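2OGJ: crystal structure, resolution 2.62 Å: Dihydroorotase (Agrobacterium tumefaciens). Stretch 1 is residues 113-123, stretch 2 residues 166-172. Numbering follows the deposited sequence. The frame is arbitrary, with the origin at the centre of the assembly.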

# COMPACT_ATOMS: atom_id res chain seq x y z
N ASN A 113 -14.83 -19.90 2.08
CA ASN A 113 -14.98 -21.35 2.14
C ASN A 113 -15.74 -21.92 3.32
O ASN A 113 -15.41 -23.00 3.79
N PHE A 114 -16.77 -21.23 3.79
CA PHE A 114 -17.54 -21.76 4.90
C PHE A 114 -18.36 -22.97 4.47
O PHE A 114 -18.57 -23.90 5.25
N HIS A 115 -18.85 -22.96 3.23
CA HIS A 115 -19.63 -24.09 2.75
C HIS A 115 -18.74 -25.35 2.82
O HIS A 115 -19.23 -26.45 3.06
N GLY A 116 -17.44 -25.16 2.65
CA GLY A 116 -16.51 -26.26 2.74
C GLY A 116 -16.46 -26.75 4.18
O GLY A 116 -16.44 -27.95 4.43
N PHE A 117 -16.45 -25.82 5.12
CA PHE A 117 -16.41 -26.18 6.52
C PHE A 117 -17.66 -26.97 6.88
O PHE A 117 -17.59 -28.00 7.54
N ARG A 118 -18.81 -26.50 6.42
CA ARG A 118 -20.08 -27.16 6.72
C ARG A 118 -20.14 -28.61 6.24
O ARG A 118 -20.53 -29.52 6.97
N GLU A 119 -19.73 -28.81 4.99
CA GLU A 119 -19.77 -30.13 4.38
C GLU A 119 -18.73 -31.11 4.89
O GLU A 119 -19.06 -32.26 5.11
N TYR A 120 -17.49 -30.66 5.07
CA TYR A 120 -16.43 -31.56 5.54
C TYR A 120 -16.31 -31.68 7.04
O TYR A 120 -15.97 -32.75 7.54
N ILE A 121 -16.57 -30.60 7.78
CA ILE A 121 -16.43 -30.67 9.23
C ILE A 121 -17.72 -30.78 10.04
O ILE A 121 -17.85 -31.67 10.87
N ILE A 122 -18.67 -29.88 9.80
CA ILE A 122 -19.91 -29.90 10.55
C ILE A 122 -20.80 -31.10 10.34
O ILE A 122 -20.99 -31.89 11.26
N GLU A 123 -21.35 -31.25 9.14
CA GLU A 123 -22.28 -32.35 8.85
C GLU A 123 -21.85 -33.77 9.21
O GLU A 123 -22.63 -34.52 9.80
N GLU A 166 -27.71 -18.24 4.81
CA GLU A 166 -27.72 -19.64 4.38
C GLU A 166 -27.18 -20.55 5.47
O GLU A 166 -27.26 -21.78 5.31
N ASN A 167 -26.61 -20.02 6.55
CA ASN A 167 -26.06 -20.88 7.59
C ASN A 167 -26.31 -20.42 9.01
O ASN A 167 -25.48 -20.65 9.89
N SER A 168 -27.45 -19.78 9.24
CA SER A 168 -27.77 -19.29 10.58
C SER A 168 -27.82 -20.42 11.61
O SER A 168 -27.68 -20.19 12.81
N GLU A 169 -28.01 -21.65 11.14
CA GLU A 169 -28.05 -22.82 12.02
C GLU A 169 -26.63 -23.23 12.43
O GLU A 169 -26.44 -24.00 13.38
N HIS A 170 -25.64 -22.70 11.72
CA HIS A 170 -24.26 -23.07 11.98
C HIS A 170 -23.36 -21.95 12.47
O HIS A 170 -22.43 -22.18 13.26
N ILE A 171 -23.61 -20.74 11.98
CA ILE A 171 -22.81 -19.57 12.35
C ILE A 171 -23.42 -18.86 13.55
O ILE A 171 -24.57 -18.42 13.51
N VAL A 172 -22.64 -18.75 14.62
CA VAL A 172 -23.07 -18.12 15.86
C VAL A 172 -22.54 -16.70 16.10
O VAL A 172 -22.81 -16.11 17.15

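The contact is small, burying 301 Å² over both sides, and it sets one face of a helix against an irregular turn that leads into a weakly bonded strand. On the helix, Phe 114, Arg 118 and Ile 122 recur every four residues and all point their CA-to-CB bonds toward the turn. Opposite them Asn 167 and His 170 point toward the helix, while Ile 171 leaves its backbone sideways and reaches the contact with its end. The closest CA pair, Arg 118 CA and His 170 CA, is 7.9 Å apart, a gap bridged here by the side chains.

Phe 114 opens the row. With chi1 at t and chi2 at 85°, its ring is carried out from the first turn of the helix into the other stretch, where three residues gather round it. Ile 171 lies over one face: its CG1 sits 3.9 Å from the ring centroid, 26° off the normal, a CH-pi contact, and the same CG1 is 3.5 Å from Phe 114 CZ. Chi1 at m brings CG1 to the ring although the CA-to-CB bond runs sideways; chi2 at t sets CD1. His 170 meets the ring at its edge, CB to Phe 114 CZ at 3.8 Å, and Asn 167, with chi1 at m, brings its CG to 3.5 Å from Phe 114 CE2.

One turn on, Arg 118 combines aliphatic and polar contacts. Chi1 and chi2, both t, extend the chain as far as CD, which lies 3.6 Å from His 170 CD2; chi3 at p then turns the chain at NE, and the guanidinium turns away from the imidazole, with NH1 on the Asn 167 side. Arg 118 NH1 and Asn 167 ND2 stand 2.7 Å apart, near the guanidinium plane; the amide is probably turned over in the model, so this pair is best left open. Within the helix stretch, Arg 118 NE makes a salt bridge with Glu 123 OE2 at 3.3 Å, its hydrogen bond weak. The m,t conformation of Glu 123 carries the carboxylate back along the helix, placing a counter-charge beside the arginine.

Ile 122 completes the row. Its m,t rotamer extends CD1 to 3.8 Å from His 170 CB, the same methylene that touches Phe 114, so the base of the histidine is held by two hydrophobic side chains while its ring lies by the arginine methylenes. His 170, at m with chi2 of -52°, has the most area covered by the other stretch.

The turn is closed by its own backbone: Asn 167 O accepts hydrogen bonds from His 170 N and Ile 171 N, both at 2.8 Å. Asn 167, His 170 and Ile 171 all touch Phe 114. Ser 168, outside the contact, makes a weak hydrogen bond from OG to Glu 169 OE2 at 3.3 Å. The rule to read here is a four-residue spacing of aromatic, long cationic and branched aliphatic side chains, matched by a short turn whose histidine touches all three.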

# COMPACT_ATOMS: atom_id res chain seq x y z
CB ASN A 113 -13.62 -22.07 2.01
CG ASN A 113 -12.68 -21.82 3.19
OD1 ASN A 113 -13.04 -21.18 4.19
ND2 ASN A 113 -11.46 -22.33 3.07
CB PHE A 114 -18.48 -20.71 5.52
CG PHE A 114 -19.26 -21.24 6.71
CD1 PHE A 114 -18.69 -21.22 7.99
CD2 PHE A 114 -20.51 -21.83 6.54
CE1 PHE A 114 -19.36 -21.79 9.08
CE2 PHE A 114 -21.19 -22.41 7.62
CZ PHE A 114 -20.62 -22.39 8.90
CB HIS A 115 -20.14 -23.84 1.32
CG HIS A 115 -19.06 -23.76 0.29
ND1 HIS A 115 -18.16 -22.73 0.23
CD2 HIS A 115 -18.71 -24.63 -0.69
CE1 HIS A 115 -17.29 -22.96 -0.74
NE2 HIS A 115 -17.60 -24.11 -1.31
CB PHE A 117 -16.33 -24.92 7.38
CG PHE A 117 -16.21 -25.19 8.86
CD1 PHE A 117 -15.01 -25.63 9.41
CD2 PHE A 117 -17.29 -24.98 9.71
CE1 PHE A 117 -14.88 -25.87 10.77
CE2 PHE A 117 -17.16 -25.22 11.10
CZ PHE A 117 -15.96 -25.66 11.61
CB ARG A 118 -21.24 -26.38 6.09
CG ARG A 118 -22.63 -26.87 6.51
CD ARG A 118 -23.75 -26.26 5.68
NE ARG A 118 -23.55 -26.54 4.27
CZ ARG A 118 -23.45 -25.60 3.33
NH1 ARG A 118 -23.53 -24.32 3.67
NH2 ARG A 118 -23.24 -25.94 2.07
CB GLU A 119 -19.64 -30.02 2.86
CG GLU A 119 -20.00 -31.30 2.14
CD GLU A 119 -19.73 -31.23 0.64
OE1 GLU A 119 -20.28 -30.34 -0.05
OE2 GLU A 119 -18.95 -32.09 0.16
CB TYR A 120 -15.05 -31.15 5.03
CG TYR A 120 -14.92 -31.11 3.54
CD1 TYR A 120 -15.30 -32.21 2.76
CD2 TYR A 120 -14.42 -29.98 2.91
CE1 TYR A 120 -15.19 -32.18 1.38
CE2 TYR A 120 -14.30 -29.93 1.52
CZ TYR A 120 -14.69 -31.03 0.76
OH TYR A 120 -14.60 -30.99 -0.61
CB ILE A 121 -15.62 -29.46 9.76
CG1 ILE A 121 -14.33 -29.31 8.95
CG2 ILE A 121 -15.31 -29.65 11.23
CD1 ILE A 121 -13.48 -30.57 8.90
CB ILE A 122 -20.77 -28.63 10.27
CG1 ILE A 122 -20.03 -27.36 10.68
CG2 ILE A 122 -22.05 -28.70 11.08
CD1 ILE A 122 -20.78 -26.11 10.35
CB GLU A 123 -22.70 -32.27 7.37
CG GLU A 123 -23.45 -30.95 7.04
CD GLU A 123 -23.51 -30.62 5.54
OE1 GLU A 123 -22.82 -31.29 4.74
OE2 GLU A 123 -24.24 -29.68 5.16
CB GLU A 166 -26.92 -19.81 3.09
CG GLU A 166 -27.45 -19.00 1.92
CD GLU A 166 -26.63 -19.18 0.66
OE1 GLU A 166 -25.65 -19.95 0.70
OE2 GLU A 166 -26.97 -18.56 -0.37
CB ASN A 167 -24.56 -21.07 7.39
CG ASN A 167 -24.21 -21.55 6.02
OD1 ASN A 167 -23.92 -20.74 5.14
ND2 ASN A 167 -24.24 -22.86 5.81
CB SER A 168 -29.10 -18.53 10.55
OG SER A 168 -30.02 -19.14 9.65
CB GLU A 169 -28.71 -24.02 11.31
CG GLU A 169 -29.71 -23.63 10.23
CD GLU A 169 -29.04 -23.28 8.88
OE1 GLU A 169 -28.52 -24.19 8.19
OE2 GLU A 169 -29.05 -22.09 8.49
CB HIS A 170 -23.65 -23.69 10.73
CG HIS A 170 -24.43 -24.85 10.18
ND1 HIS A 170 -24.82 -25.93 10.96
CD2 HIS A 170 -24.89 -25.11 8.94
CE1 HIS A 170 -25.48 -26.79 10.22
NE2 HIS A 170 -25.54 -26.32 8.98
CB ILE A 171 -22.70 -18.62 11.14
CG1 ILE A 171 -21.98 -19.34 10.00
CG2 ILE A 171 -22.01 -17.33 11.52
CD1 ILE A 171 -21.81 -18.51 8.77
CB VAL A 172 -22.66 -18.96 17.06
CG1 VAL A 172 -23.39 -20.29 17.05
CG2 VAL A 172 -21.15 -19.18 17.03